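Bifunctional GH43-CE protein (Bacteroides eggerthii, PDB 6MLY) probably acts on xylan with a family 43 glycoside hydrolase unit, likely a xylosidase, joined to a carbohydrate esterase unit. Local coordinates at residues 271-276 / 448-453; 307-312 / 373-378; 474-479 / 519-524. All blocks are in the same frame, centred on the assembly; numbering follows the deposited sequence.

Interaction 1 (271-276 / 448-453). With EDO (1,2-ethanediol), chain F.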
loop_
_atom_site.group_PDB
_atom_site.type_symbol
_atom_site.label_atom_id
_atom_site.label_comp_id
_atom_site.label_asym_id
_atom_site.label_seq_id
_atom_site.Cartn_x
_atom_site.Cartn_y
_atom_site.Cartn_z
ATOM N N GLY A 271 10.333 1.743 -7.443
ATOM C CA GLY A 271 9.743 2.054 -6.135
ATOM C C GLY A 271 9.364 0.813 -5.339
ATOM O O GLY A 271 10.173 -0.108 -5.183
ATOM N N ALA A 272 8.120 0.800 -4.835
ATOM C CA ALA A 272 7.645 -0.158 -3.816
ATOM C C ALA A 272 7.598 -1.581 -4.386
ATOM O O ALA A 272 8.105 -2.522 -3.762
ATOM C CB ALA A 272 6.293 0.268 -3.297
ATOM N N VAL A 273 6.992 -1.724 -5.571
ATOM C CA VAL A 273 6.876 -3.014 -6.264
ATOM C C VAL A 273 8.248 -3.709 -6.276
ATOM O O VAL A 273 8.327 -4.930 -6.122
ATOM C CB VAL A 273 6.293 -2.845 -7.683
ATOM C CG1 VAL A 273 7.324 -2.342 -8.685
ATOM C CG2 VAL A 273 5.634 -4.124 -8.180
ATOM N N GLY A 274 9.320 -2.923 -6.442
ATOM C CA GLY A 274 10.697 -3.421 -6.341
ATOM C C GLY A 274 11.556 -3.012 -7.529
ATOM O O GLY A 274 11.566 -1.843 -7.927
ATOM N N ARG A 275 12.286 -3.995 -8.076
ATOM C CA ARG A 275 13.284 -3.809 -9.147
ATOM C C ARG A 275 12.934 -4.747 -10.313
ATOM O O ARG A 275 13.080 -5.963 -10.205
ATOM C CB ARG A 275 14.688 -4.039 -8.576
ATOM C CG ARG A 275 14.978 -3.231 -7.317
ATOM C CD ARG A 275 16.442 -3.224 -6.908
ATOM N NE ARG A 275 16.822 -4.386 -6.112
ATOM C CZ ARG A 275 18.058 -4.874 -6.021
ATOM N NH1 ARG A 275 19.053 -4.296 -6.673
ATOM N NH2 ARG A 275 18.295 -5.947 -5.288
ATOM N N ILE A 276 12.466 -4.157 -11.422
ATOM C CA ILE A 276 11.630 -4.852 -12.414
ATOM C C ILE A 276 12.410 -5.024 -13.719
ATOM O O ILE A 276 12.973 -4.064 -14.238
ATOM C CB ILE A 276 10.283 -4.114 -12.616
ATOM C CG1 ILE A 276 10.454 -2.655 -13.046
ATOM C CG2 ILE A 276 9.413 -4.197 -11.369
ATOM C CD1 ILE A 276 9.216 -2.066 -13.671
ATOM N N CYS A 448 -2.959 -3.045 -4.011
ATOM C CA CYS A 448 -1.713 -2.334 -4.300
ATOM C C CYS A 448 -1.891 -1.471 -5.554
ATOM O O CYS A 448 -2.261 -1.984 -6.617
ATOM C CB CYS A 448 -0.556 -3.298 -4.551
ATOM S SG CYS A 448 -0.036 -4.250 -3.093
ATOM N N ASP A 449 -1.626 -0.168 -5.417
ATOM C CA ASP A 449 -1.587 0.748 -6.552
ATOM C C ASP A 449 -0.153 1.263 -6.696
ATOM O O ASP A 449 0.296 2.102 -5.908
ATOM C CB ASP A 449 -2.592 1.900 -6.418
ATOM C CG ASP A 449 -2.813 2.655 -7.721
ATOM O OD1 ASP A 449 -2.456 2.102 -8.778
ATOM O OD2 ASP A 449 -3.332 3.788 -7.679
ATOM N N PHE A 450 0.554 0.714 -7.691
ATOM C CA PHE A 450 1.891 1.149 -8.071
ATOM C C PHE A 450 1.802 2.135 -9.246
ATOM O O PHE A 450 2.781 2.807 -9.548
ATOM C CB PHE A 450 2.771 -0.065 -8.395
ATOM C CG PHE A 450 2.893 -1.072 -7.274
ATOM C CD1 PHE A 450 3.642 -0.789 -6.139
ATOM C CD2 PHE A 450 2.254 -2.302 -7.344
ATOM C CE1 PHE A 450 3.754 -1.710 -5.106
ATOM C CE2 PHE A 450 2.367 -3.222 -6.310
ATOM C CZ PHE A 450 3.114 -2.924 -5.193
ATOM N N ARG A 451 0.624 2.236 -9.881
ATOM C CA ARG A 451 0.394 3.133 -11.032
ATOM C C ARG A 451 1.098 4.472 -10.783
ATOM O O ARG A 451 0.731 5.205 -9.868
ATOM C CB ARG A 451 -1.101 3.394 -11.262
ATOM C CG ARG A 451 -1.886 2.200 -11.789
ATOM C CD ARG A 451 -3.375 2.455 -11.987
ATOM N NE ARG A 451 -4.045 2.924 -10.777
ATOM C CZ ARG A 451 -5.237 2.516 -10.360
ATOM N NH1 ARG A 451 -5.940 1.655 -11.075
ATOM N NH2 ARG A 451 -5.714 2.963 -9.214
ATOM N N ASN A 452 2.117 4.767 -11.597
ATOM C CA ASN A 452 2.881 6.016 -11.506
ATOM C C ASN A 452 3.410 6.187 -10.073
ATOM O O ASN A 452 3.427 7.289 -9.530
ATOM C CB ASN A 452 2.053 7.217 -11.983
ATOM C CG ASN A 452 1.743 7.184 -13.467
ATOM O OD1 ASN A 452 1.902 8.187 -14.161
ATOM N ND2 ASN A 452 1.301 6.040 -13.967
ATOM N N LYS A 453 3.825 5.065 -9.471
ATOM C CA LYS A 453 4.550 5.002 -8.200
ATOM C C LYS A 453 3.780 5.698 -7.071
ATOM O O LYS A 453 4.402 6.234 -6.155
ATOM C CB LYS A 453 5.954 5.600 -8.370
ATOM C CG LYS A 453 6.999 4.626 -8.908
ATOM C CD LYS A 453 7.948 5.231 -9.919
ATOM C CE LYS A 453 7.289 5.488 -11.258
ATOM N NZ LYS A 453 8.284 5.787 -12.315
HETATM C C1 EDO F . 22.068 -5.645 -5.360
HETATM O O1 EDO F . 21.074 -6.189 -6.237
HETATM C C2 EDO F . 22.451 -6.713 -4.346
HETATM O O2 EDO F . 22.926 -7.874 -5.044
#
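Val273 packs over the ring face of Phe450 in a buried apolar contact between the glycoside hydrolase and concanavalin A-like parts of the chain. Segment 271-276 is the turn that leads into strand 275-282. Segment 448-453 leaves the end of strand 441-449. The Val273 CB lies 3.7 Å from the centroid of the Phe450 ring. It is only 11° off the ring normal, so this is a CH-pi contact over the ring centre. The two side chains cross obliquely. Val273 CG2, anti to the backbone N, reaches the CD2-CE2 side of the ring, 3.9 Å from Phe450 CE2. Ala272 meets the ring differently. Its CB lies in the ring plane at the edge, 3.7 Å from Phe450 CE1. With an alanine in place of Phe450, Val273 would probably lose the ring face it rests on and Ala272 its edge contact, opening a gap between the two segments.

Each segment also makes polar contacts of its own. Asp449 OD1 accepts from the backbone N of Arg451, which forms an Asx turn. The same oxygen pairs with Arg451 NE at 2.7 Å, and Arg451 is further held by Asp516. At the far end of 271-276, Arg275 holds one oxygen of an ethanediol, probably from the crystallisation liquor, in the guanidinium plane. Arg275 NH1 is 2.8 Å from O1 of the ethanediol, and NH2 also donates to it. Asp32 binds the same molecule.

Around the contact, Ala272 N donates to Asp455 of the concanavalin A-like part. Strand 275-282 pairs with 262-269, and strand 441-449 runs between 378-386 and 456-462.

Interaction 2 (307-312 / 373-378)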
loop_
_atom_site.group_PDB
_atom_site.type_symbol
_atom_site.label_atom_id
_atom_site.label_comp_id
_atom_site.label_asym_id
_atom_site.label_seq_id
_atom_site.Cartn_x
_atom_site.Cartn_y
_atom_site.Cartn_z
ATOM N N ARG A 307 1.154 -12.709 -21.396
ATOM C CA ARG A 307 -0.024 -13.193 -20.660
ATOM C C ARG A 307 0.177 -12.945 -19.159
ATOM O O ARG A 307 -0.250 -13.751 -18.327
ATOM C CB ARG A 307 -0.277 -14.686 -20.901
ATOM C CG ARG A 307 -0.135 -15.153 -22.344
ATOM C CD ARG A 307 -0.578 -16.601 -22.491
ATOM N NE ARG A 307 0.357 -17.412 -23.263
ATOM C CZ ARG A 307 1.472 -17.956 -22.774
ATOM N NH1 ARG A 307 1.872 -17.656 -21.549
ATOM N NH2 ARG A 307 2.180 -18.801 -23.504
ATOM N N GLY A 308 0.838 -11.831 -18.826
ATOM C CA GLY A 308 0.910 -11.335 -17.453
ATOM C C GLY A 308 1.890 -12.129 -16.613
ATOM O O GLY A 308 2.842 -12.663 -17.136
ATOM N N LEU A 309 1.642 -12.187 -15.301
ATOM C CA LEU A 309 2.523 -12.881 -14.366
ATOM C C LEU A 309 1.752 -13.967 -13.608
ATOM O O LEU A 309 2.275 -14.513 -12.634
ATOM C CB LEU A 309 3.129 -11.868 -13.390
ATOM C CG LEU A 309 3.712 -10.611 -14.034
ATOM C CD1 LEU A 309 2.694 -9.474 -14.022
ATOM C CD2 LEU A 309 4.995 -10.187 -13.335
ATOM N N ILE A 310 0.538 -14.290 -14.068
ATOM C CA ILE A 310 -0.273 -15.334 -13.462
ATOM C C ILE A 310 -0.473 -16.433 -14.503
ATOM O O ILE A 310 -1.010 -16.157 -15.574
ATOM C CB ILE A 310 -1.612 -14.768 -12.940
ATOM C CG1 ILE A 310 -1.392 -13.584 -11.993
ATOM C CG2 ILE A 310 -2.449 -15.863 -12.288
ATOM C CD1 ILE A 310 -2.665 -12.893 -11.546
ATOM N N PRO A 311 -0.050 -17.670 -14.188
ATOM C CA PRO A 311 0.457 -18.078 -12.884
ATOM C C PRO A 311 1.981 -18.305 -12.798
ATOM O O PRO A 311 2.435 -19.082 -11.959
ATOM C CB PRO A 311 -0.306 -19.394 -12.662
ATOM C CG PRO A 311 -0.332 -20.032 -14.030
ATOM C CD PRO A 311 -0.304 -18.870 -15.002
ATOM N N GLY A 312 2.759 -17.588 -13.621
ATOM C CA GLY A 312 4.201 -17.853 -13.812
ATOM C C GLY A 312 5.051 -17.454 -12.611
ATOM O O GLY A 312 5.876 -18.244 -12.136
ATOM N N ARG A 373 5.344 -12.543 -4.600
ATOM C CA ARG A 373 5.693 -11.176 -5.006
ATOM C C ARG A 373 4.399 -10.359 -5.153
ATOM O O ARG A 373 3.317 -10.922 -5.315
ATOM C CB ARG A 373 6.510 -11.195 -6.307
ATOM C CG ARG A 373 7.884 -11.841 -6.188
ATOM C CD ARG A 373 8.596 -11.968 -7.527
ATOM N NE ARG A 373 9.938 -12.540 -7.422
ATOM C CZ ARG A 373 10.216 -13.843 -7.408
ATOM N NH1 ARG A 373 9.282 -14.729 -7.703
ATOM N NH2 ARG A 373 11.427 -14.259 -7.085
ATOM N N THR A 374 4.514 -9.032 -5.057
ATOM C CA THR A 374 3.487 -8.134 -5.559
ATOM C C THR A 374 3.775 -7.875 -7.037
ATOM O O THR A 374 4.917 -7.993 -7.470
ATOM C CB THR A 374 3.432 -6.822 -4.768
ATOM O OG1 THR A 374 4.735 -6.242 -4.743
ATOM C CG2 THR A 374 2.927 -7.012 -3.353
ATOM N N ILE A 375 2.737 -7.536 -7.802
ATOM C CA ILE A 375 2.878 -7.350 -9.236
ATOM C C ILE A 375 2.304 -5.987 -9.623
ATOM O O ILE A 375 1.411 -5.480 -8.954
ATOM C CB ILE A 375 2.210 -8.509 -10.002
ATOM C CG1 ILE A 375 0.689 -8.519 -9.842
ATOM C CG2 ILE A 375 2.824 -9.836 -9.586
ATOM C CD1 ILE A 375 -0.000 -9.614 -10.626
ATOM N N GLY A 376 2.834 -5.415 -10.710
ATOM C CA GLY A 376 2.361 -4.148 -11.263
ATOM C C GLY A 376 1.581 -4.350 -12.562
ATOM O O GLY A 376 1.628 -5.427 -13.156
ATOM N N PRO A 377 0.875 -3.302 -13.009
ATOM C CA PRO A 377 0.863 -1.989 -12.376
ATOM C C PRO A 377 -0.017 -1.897 -11.116
ATOM O O PRO A 377 0.236 -1.048 -10.259
ATOM C CB PRO A 377 0.314 -1.059 -13.469
ATOM C CG PRO A 377 -0.593 -1.951 -14.275
ATOM C CD PRO A 377 0.113 -3.290 -14.267
ATOM N N VAL A 378 -1.037 -2.761 -11.026
ATOM C CA VAL A 378 -1.898 -2.905 -9.837
ATOM C C VAL A 378 -2.003 -4.392 -9.491
ATOM O O VAL A 378 -1.745 -5.250 -10.347
ATOM C CB VAL A 378 -3.304 -2.314 -10.058
ATOM C CG1 VAL A 378 -3.251 -0.827 -10.374
ATOM C CG2 VAL A 378 -4.079 -3.073 -11.129
#
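Leu309 and Ile375 bring the two backbones closest, with their CA atoms 7.6 Å apart, in a contact between two irregular segments. Each segment contains a cis peptide bond, before Pro311 in one and before Pro377 in the other. The side chains of Leu309 and Ile375 point into the space between the backbones and lie alongside each other, running opposite ways. The touching branch of the leucine is CD1, which lies 4.2 Å from Ile375 CB. The same methyl sits 4.3 Å from Gly376 O, so it rests against backbone as well as side chain. Leu309 CG is anti to the carbonyl carbon (chi1 -48°), an orientation that carries the methyls across to Ile375. Ile310 adds a looser touch at the margin. Its CB does not point straight across, but its extended chain brings CD1 to 4.3 Å from Ile375 CD1, methyl to methyl. The side-chain contact is apolar and modest in area, with 147 Å² buried over both sides. Ile375 is buried, while Leu309 and Ile310 are partly exposed. Val314, just beyond the first segment, also packs on Ile375.

Segment 307-312 belongs to the long connection between strands 275-282 and 333-335. Its Gly312 bonds through the backbone to Leu68 of strand 66-71. Segment 373-378 links strand 370-373 to strand 378-386, which belong to different sheets of the concanavalin A-like part. Arg373 NE donates to Asp29 O, and Gly376 is hydrogen-bonded through the backbone to Tyr27.

Interaction 3 (474-479 / 519-524)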
loop_
_atom_site.group_PDB
_atom_site.type_symbol
_atom_site.label_atom_id
_atom_site.label_comp_id
_atom_site.label_asym_id
_atom_site.label_seq_id
_atom_site.Cartn_x
_atom_site.Cartn_y
_atom_site.Cartn_z
ATOM N N VAL A 474 -4.463 3.874 4.815
ATOM C CA VAL A 474 -3.656 3.447 3.671
ATOM C C VAL A 474 -2.216 3.237 4.150
ATOM O O VAL A 474 -1.723 3.973 5.009
ATOM C CB VAL A 474 -3.717 4.474 2.520
ATOM C CG1 VAL A 474 -2.981 5.766 2.851
ATOM C CG2 VAL A 474 -3.195 3.901 1.216
ATOM N N LEU A 475 -1.553 2.226 3.575
ATOM C CA LEU A 475 -0.135 1.963 3.809
ATOM C C LEU A 475 0.689 2.647 2.713
ATOM O O LEU A 475 0.766 2.138 1.589
ATOM C CB LEU A 475 0.103 0.449 3.807
ATOM C CG LEU A 475 1.555 0.016 4.005
ATOM C CD1 LEU A 475 1.997 0.280 5.436
ATOM C CD2 LEU A 475 1.749 -1.448 3.640
ATOM N N LYS A 476 1.301 3.791 3.046
ATOM C CA LYS A 476 2.230 4.476 2.136
ATOM C C LYS A 476 3.526 3.660 2.039
ATOM O O LYS A 476 4.477 3.900 2.783
ATOM C CB LYS A 476 2.521 5.909 2.597
ATOM C CG LYS A 476 1.356 6.884 2.485
ATOM C CD LYS A 476 0.679 6.883 1.130
ATOM C CE LYS A 476 -0.249 8.063 0.927
ATOM N NZ LYS A 476 0.489 9.332 0.725
ATOM N N MET A 477 3.533 2.694 1.113
ATOM C CA MET A 477 4.663 1.804 0.887
ATOM C C MET A 477 5.901 2.637 0.524
ATOM O O MET A 477 5.808 3.550 -0.296
ATOM C CB MET A 477 4.361 0.825 -0.256
ATOM C CG MET A 477 3.311 -0.216 0.087
ATOM S SD MET A 477 2.565 -0.975 -1.408
ATOM C CE MET A 477 2.401 -2.678 -0.801
ATOM N N GLN A 478 7.040 2.330 1.158
ATOM C CA GLN A 478 8.338 2.882 0.765
ATOM C C GLN A 478 9.344 1.733 0.577
ATOM O O GLN A 478 9.395 0.786 1.382
ATOM C CB GLN A 478 8.852 3.907 1.782
ATOM C CG GLN A 478 10.009 4.748 1.241
ATOM C CD GLN A 478 10.807 5.489 2.290
ATOM O OE1 GLN A 478 10.408 5.614 3.447
ATOM N NE2 GLN A 478 11.960 5.994 1.883
ATOM N N TYR A 479 10.142 1.835 -0.494
ATOM C CA TYR A 479 11.170 0.866 -0.818
ATOM C C TYR A 479 12.430 1.178 0.001
ATOM O O TYR A 479 13.309 1.913 -0.450
ATOM C CB TYR A 479 11.447 0.870 -2.324
ATOM C CG TYR A 479 12.420 -0.193 -2.767
ATOM C CD1 TYR A 479 12.013 -1.508 -2.924
ATOM C CD2 TYR A 479 13.752 0.109 -3.010
ATOM C CE1 TYR A 479 12.902 -2.492 -3.321
ATOM C CE2 TYR A 479 14.655 -0.864 -3.406
ATOM C CZ TYR A 479 14.227 -2.171 -3.563
ATOM O OH TYR A 479 15.100 -3.149 -3.950
ATOM N N TRP A 519 -9.389 5.641 -2.903
ATOM C CA TRP A 519 -8.193 6.449 -3.068
ATOM C C TRP A 519 -8.000 7.257 -1.787
ATOM O O TRP A 519 -8.858 8.059 -1.444
ATOM C CB TRP A 519 -8.306 7.392 -4.271
ATOM C CG TRP A 519 -8.648 6.746 -5.575
ATOM C CD1 TRP A 519 -7.787 6.444 -6.586
ATOM C CD2 TRP A 519 -9.958 6.368 -6.036
ATOM N NE1 TRP A 519 -8.464 5.888 -7.638
ATOM C CE2 TRP A 519 -9.798 5.830 -7.332
ATOM C CE3 TRP A 519 -11.245 6.428 -5.485
ATOM C CZ2 TRP A 519 -10.874 5.348 -8.077
ATOM C CZ3 TRP A 519 -12.309 5.955 -6.224
ATOM C CH2 TRP A 519 -12.123 5.423 -7.503
ATOM N N GLU A 520 -6.888 7.037 -1.084
ATOM C CA GLU A 520 -6.596 7.798 0.124
ATOM C C GLU A 520 -5.426 8.751 -0.146
ATOM O O GLU A 520 -4.733 8.621 -1.149
ATOM C CB GLU A 520 -6.310 6.859 1.296
ATOM C CG GLU A 520 -7.525 6.054 1.724
ATOM C CD GLU A 520 -7.340 5.225 2.992
ATOM O OE1 GLU A 520 -6.628 5.695 3.908
ATOM O OE2 GLU A 520 -7.899 4.103 3.054
ATOM N N ASP A 521 -5.242 9.710 0.767
ATOM C CA ASP A 521 -4.195 10.732 0.707
ATOM C C ASP A 521 -4.083 11.298 -0.716
ATOM O O ASP A 521 -3.005 11.301 -1.305
ATOM C CB ASP A 521 -2.862 10.174 1.218
ATOM C CG ASP A 521 -2.762 10.112 2.734
ATOM O OD1 ASP A 521 -3.103 11.117 3.383
ATOM O OD2 ASP A 521 -2.336 9.061 3.254
ATOM N N ILE A 522 -5.213 11.771 -1.253
ATOM C CA ILE A 522 -5.258 12.533 -2.498
ATOM C C ILE A 522 -5.151 14.018 -2.129
ATOM O O ILE A 522 -5.798 14.464 -1.187
ATOM C CB ILE A 522 -6.550 12.234 -3.290
ATOM C CG1 ILE A 522 -6.625 10.776 -3.756
ATOM C CG2 ILE A 522 -6.720 13.206 -4.451
ATOM C CD1 ILE A 522 -5.840 10.479 -5.017
ATOM N N CYS A 523 -4.330 14.764 -2.877
ATOM C CA CYS A 523 -4.148 16.207 -2.681
ATOM C C CYS A 523 -5.218 16.962 -3.485
ATOM O O CYS A 523 -5.312 16.798 -4.699
ATOM C CB CYS A 523 -2.753 16.650 -3.113
ATOM S SG CYS A 523 -1.469 15.391 -2.871
ATOM N N TYR A 524 -6.030 17.778 -2.803
ATOM C CA TYR A 524 -7.114 18.524 -3.472
ATOM C C TYR A 524 -6.643 19.939 -3.835
ATOM O O TYR A 524 -7.250 20.590 -4.687
ATOM C CB TYR A 524 -8.403 18.502 -2.643
ATOM C CG TYR A 524 -8.316 19.075 -1.252
ATOM C CD1 TYR A 524 -8.326 20.444 -1.039
ATOM C CD2 TYR A 524 -8.275 18.248 -0.142
ATOM C CE1 TYR A 524 -8.269 20.977 0.238
ATOM C CE2 TYR A 524 -8.227 18.765 1.143
ATOM C CZ TYR A 524 -8.223 20.135 1.336
ATOM O OH TYR A 524 -8.171 20.644 2.602
#
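Val474 and Glu520 form the buried part of this contact, while Lys476 and Asp521 meet at its partly exposed side. Val474 CB lies 3.7 Å from Glu520 CB, aliphatic against aliphatic. The glutamate then runs on extended beyond CG along the valine. Its OE2 forms a salt bridge with Arg518, so its charge has a mate.

On the other side the carbons are packed but the charges are only loosely paired. The Lys476 chain bends at chi2 (-50°) and again at chi4 (73°). Its CE comes up against the aspartate, 3.4 Å from Asp521 CB and also close to OD2. The charged groups are farther apart: Lys476 NZ is 3.8 Å from Asp521 OD2, a long salt bridge. Asp521 OD1 has a salt bridge to Lys563. Asp521 stands where strand 518-523 turns its corner, and Lys476 is the centre of an inverse gamma turn.

Segment 474-479 lies on the outermost strand of a concanavalin A-like sheet. Segment 519-524 pairs with strand 533-537 in the mixed esterase sheet. The chemistry suggests a mixed junction, with aliphatic packing on Val474 and a weak charge pairing at the edge, where Asp521, with two lysines near, probably stays ionised.

How the interactions relate
Interactions 1 and 2 lie with their centres about 12 Å apart, and interaction 2 is nested in the chain loop that interaction 1 closes. They meet where Phe450 N probably donates to Pro377 O, at 3.1 Å. Interactions 1 and 3 have centres about 13 Å apart and reach the same sheet through strands 441-449 and 469-476. Between them, Ala272 CB packs 3.6 Å from Met477 CB, and Cys448 SG lies against Met477 CE. Interactions 2 and 3 do not touch, with centres about 22 Å apart. Interaction 1 joins the hydrolase and concanavalin A-like parts; interaction 2 joins the connection after strand 275-282 to the latter; interaction 3 joins it to the esterase. All three lie away from the predicted hydrolase catalytic residues and the sodium site.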